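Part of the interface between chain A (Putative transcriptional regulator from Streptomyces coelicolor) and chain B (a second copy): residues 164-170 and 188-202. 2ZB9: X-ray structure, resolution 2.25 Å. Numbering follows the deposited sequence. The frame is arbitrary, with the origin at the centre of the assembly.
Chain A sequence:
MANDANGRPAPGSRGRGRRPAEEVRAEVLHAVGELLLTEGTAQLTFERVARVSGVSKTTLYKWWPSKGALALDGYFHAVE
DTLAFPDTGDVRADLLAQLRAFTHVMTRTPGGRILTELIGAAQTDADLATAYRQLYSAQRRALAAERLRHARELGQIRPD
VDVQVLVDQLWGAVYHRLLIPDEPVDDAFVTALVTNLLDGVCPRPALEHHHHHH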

# COMPACT_ATOMS: atom_id res chain seq x y z
N GLN A 164 8.13 12.30 -6.32
CA GLN A 164 6.88 11.71 -5.85
C GLN A 164 6.83 10.22 -6.17
O GLN A 164 6.26 9.44 -5.42
CB GLN A 164 5.67 12.41 -6.49
CG GLN A 164 5.26 13.70 -5.79
CD GLN A 164 4.99 13.49 -4.32
OE1 GLN A 164 4.60 12.40 -3.89
NE2 GLN A 164 5.17 14.54 -3.53
N VAL A 165 7.43 9.83 -7.29
CA VAL A 165 7.47 8.42 -7.66
C VAL A 165 8.33 7.68 -6.65
O VAL A 165 7.99 6.58 -6.22
CB VAL A 165 8.07 8.21 -9.09
CG1 VAL A 165 8.13 6.70 -9.41
CG2 VAL A 165 7.23 8.94 -10.13
N LEU A 166 9.46 8.28 -6.27
CA LEU A 166 10.37 7.65 -5.31
C LEU A 166 9.64 7.35 -4.01
O LEU A 166 9.82 6.30 -3.41
CB LEU A 166 11.56 8.56 -5.02
CG LEU A 166 12.44 8.96 -6.20
CD1 LEU A 166 13.58 9.85 -5.70
CD2 LEU A 166 13.01 7.70 -6.87
N VAL A 167 8.81 8.29 -3.57
CA VAL A 167 8.05 8.10 -2.34
C VAL A 167 7.32 6.75 -2.36
O VAL A 167 7.33 6.02 -1.37
CB VAL A 167 7.01 9.23 -2.15
CG1 VAL A 167 6.14 8.93 -0.94
CG2 VAL A 167 7.72 10.57 -1.98
N ASP A 168 6.69 6.42 -3.48
CA ASP A 168 5.97 5.16 -3.59
C ASP A 168 6.88 3.95 -3.69
O ASP A 168 6.48 2.83 -3.36
CB ASP A 168 5.04 5.19 -4.80
CG ASP A 168 3.93 6.21 -4.64
OD1 ASP A 168 3.05 5.99 -3.77
OD2 ASP A 168 3.95 7.22 -5.37
N GLN A 169 8.11 4.16 -4.15
CA GLN A 169 9.05 3.06 -4.28
C GLN A 169 9.85 2.80 -3.01
O GLN A 169 10.64 1.85 -2.94
CB GLN A 169 9.97 3.28 -5.47
CG GLN A 169 9.22 3.17 -6.80
CD GLN A 169 10.13 3.29 -8.00
OE1 GLN A 169 10.66 4.35 -8.29
NE2 GLN A 169 10.31 2.18 -8.71
N LEU A 170 9.63 3.64 -2.00
CA LEU A 170 10.29 3.46 -0.71
C LEU A 170 9.21 3.14 0.32
O LEU A 170 8.94 1.98 0.60
CB LEU A 170 11.03 4.73 -0.27
CG LEU A 170 12.43 5.06 -0.79
CD1 LEU A 170 13.23 3.77 -0.98
CD2 LEU A 170 12.33 5.82 -2.07
N ALA B 188 2.98 7.92 -17.02
CA ALA B 188 4.23 8.56 -16.64
C ALA B 188 4.75 7.92 -15.35
O ALA B 188 5.95 7.69 -15.19
CB ALA B 188 4.03 10.05 -16.44
N PHE B 189 3.82 7.64 -14.44
CA PHE B 189 4.13 7.01 -13.16
C PHE B 189 4.72 5.62 -13.40
O PHE B 189 5.82 5.31 -12.93
CB PHE B 189 2.85 6.93 -12.33
CG PHE B 189 2.97 6.11 -11.07
CD1 PHE B 189 3.95 6.39 -10.12
CD2 PHE B 189 2.07 5.08 -10.81
CE1 PHE B 189 4.04 5.65 -8.94
CE2 PHE B 189 2.15 4.33 -9.63
CZ PHE B 189 3.14 4.62 -8.69
N VAL B 190 4.00 4.81 -14.16
CA VAL B 190 4.42 3.45 -14.49
C VAL B 190 5.79 3.40 -15.16
O VAL B 190 6.64 2.58 -14.82
CB VAL B 190 3.38 2.77 -15.42
CG1 VAL B 190 3.86 1.38 -15.82
CG2 VAL B 190 2.04 2.68 -14.71
N THR B 191 6.03 4.30 -16.10
CA THR B 191 7.30 4.34 -16.80
C THR B 191 8.45 4.73 -15.87
O THR B 191 9.53 4.14 -15.94
CB THR B 191 7.25 5.32 -17.98
OG1 THR B 191 6.17 4.96 -18.84
CG2 THR B 191 8.54 5.27 -18.76
N ALA B 192 8.22 5.72 -14.99
CA ALA B 192 9.26 6.15 -14.06
C ALA B 192 9.60 5.03 -13.07
O ALA B 192 10.74 4.88 -12.64
CB ALA B 192 8.80 7.39 -13.32
N LEU B 193 8.59 4.26 -12.70
CA LEU B 193 8.77 3.15 -11.77
C LEU B 193 9.88 2.22 -12.29
O LEU B 193 10.82 1.89 -11.58
CB LEU B 193 7.45 2.39 -11.66
CG LEU B 193 6.68 2.23 -10.35
CD1 LEU B 193 6.95 3.37 -9.37
CD2 LEU B 193 5.21 2.14 -10.70
N VAL B 194 9.76 1.82 -13.55
CA VAL B 194 10.72 0.92 -14.18
C VAL B 194 12.07 1.58 -14.44
O VAL B 194 13.12 1.02 -14.11
CB VAL B 194 10.15 0.39 -15.52
CG1 VAL B 194 11.21 -0.38 -16.29
CG2 VAL B 194 8.96 -0.50 -15.23
N THR B 195 12.05 2.78 -15.01
CA THR B 195 13.28 3.47 -15.31
C THR B 195 14.09 3.82 -14.06
O THR B 195 15.32 3.66 -14.05
CB THR B 195 13.00 4.75 -16.13
OG1 THR B 195 12.19 5.64 -15.35
CG2 THR B 195 12.25 4.39 -17.41
N ASN B 196 13.42 4.29 -13.01
CA ASN B 196 14.12 4.62 -11.77
C ASN B 196 14.87 3.41 -11.25
O ASN B 196 16.02 3.49 -10.85
CB ASN B 196 13.15 5.06 -10.67
CG ASN B 196 12.57 6.44 -10.89
OD1 ASN B 196 13.12 7.25 -11.63
ND2 ASN B 196 11.46 6.72 -10.22
N LEU B 197 14.19 2.27 -11.27
CA LEU B 197 14.75 1.03 -10.75
C LEU B 197 15.85 0.43 -11.62
O LEU B 197 16.90 0.04 -11.11
CB LEU B 197 13.60 0.04 -10.54
CG LEU B 197 13.60 -0.86 -9.31
CD1 LEU B 197 14.06 -0.10 -8.07
CD2 LEU B 197 12.19 -1.41 -9.12
N LEU B 198 15.63 0.36 -12.93
CA LEU B 198 16.63 -0.22 -13.82
C LEU B 198 17.88 0.64 -13.94
O LEU B 198 19.00 0.12 -13.90
CB LEU B 198 16.04 -0.48 -15.21
CG LEU B 198 14.91 -1.51 -15.29
CD1 LEU B 198 14.47 -1.68 -16.74
CD2 LEU B 198 15.39 -2.84 -14.74
N ASP B 199 17.69 1.95 -14.09
CA ASP B 199 18.82 2.86 -14.25
C ASP B 199 19.30 3.52 -12.95
O ASP B 199 20.39 4.10 -12.90
CB ASP B 199 18.47 3.94 -15.27
CG ASP B 199 17.99 3.37 -16.59
OD1 ASP B 199 18.54 2.33 -17.02
OD2 ASP B 199 17.08 3.95 -17.21
N GLY B 200 18.49 3.44 -11.89
CA GLY B 200 18.87 4.07 -10.64
C GLY B 200 18.61 5.56 -10.71
O GLY B 200 18.56 6.13 -11.80
N VAL B 201 18.45 6.21 -9.56
CA VAL B 201 18.16 7.64 -9.54
C VAL B 201 19.34 8.55 -9.20
O VAL B 201 19.18 9.77 -9.09
CB VAL B 201 16.99 7.95 -8.58
CG1 VAL B 201 15.77 7.12 -8.98
CG2 VAL B 201 17.39 7.64 -7.15
N CYS B 202 20.53 7.98 -9.05
CA CYS B 202 21.71 8.79 -8.75
C CYS B 202 22.59 9.00 -9.97
O CYS B 202 22.59 8.19 -10.89
CB CYS B 202 22.53 8.13 -7.64
SG CYS B 202 21.68 8.11 -6.07

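This contact is a steeply crossed packing of two helices, in which two side chains of chain A fit as knobs into chain B, one apolar and one polar. The axes cross at -68° and approach to 9.9 Å, and the two stretches together bury 412 Å².

Val A165 is the apolar knob. Its CA-to-CB bond points toward chain B, and the side chain sits among Phe B189, Ala B192, Leu B193 and Asn B196. The branching at CB fills the hole: CG1 of Val A165 lies 3.5 Å from CD1 of Leu B193, and both methyls of Val A165 pack against Ala B192 and Phe B189, CG2 coming to 3.9 Å from CB of Ala B192 and, at the edge of the ring, to 4.2 Å from CD1 of Phe B189. The small methyl of Ala B192, itself pointing toward chain A, lines the pocket while taking little room.

One helical turn later, Gln A169 enters the neighbouring hole formed by Ala B192, Leu B193, Asn B196 and Leu B197. Its amide can both donate and accept, and it does both: NE2 of Gln A169 donates to the backbone O of Leu B193 at 2.9 Å, and its OE1 accepts from ND2 of Asn B196 at 3.2 Å, with a nearly straight N-H...O angle of 166°. Both ends of the buried Gln A169 amide thus find partners across the interface. The aliphatic part of the glutamine is used as well, since CG of Gln A169 packs 3.4 Å from CD1 of Leu B193.

Leu A166 starts sideways, but its long side chain brings CD2 to within 3.5 Å of CG1 of Val B201. That valine lies beyond the helix, after Gly B200, whose positive phi favours glycine, and it extends the apolar contact past the helical segment. Asp A168 contributes a looser contact, OD2 lying 3.9 Å from CE1 of Phe B189; both its carboxylate oxygens are hydrogen-bonded elsewhere in the structure, which satisfies this buried acid.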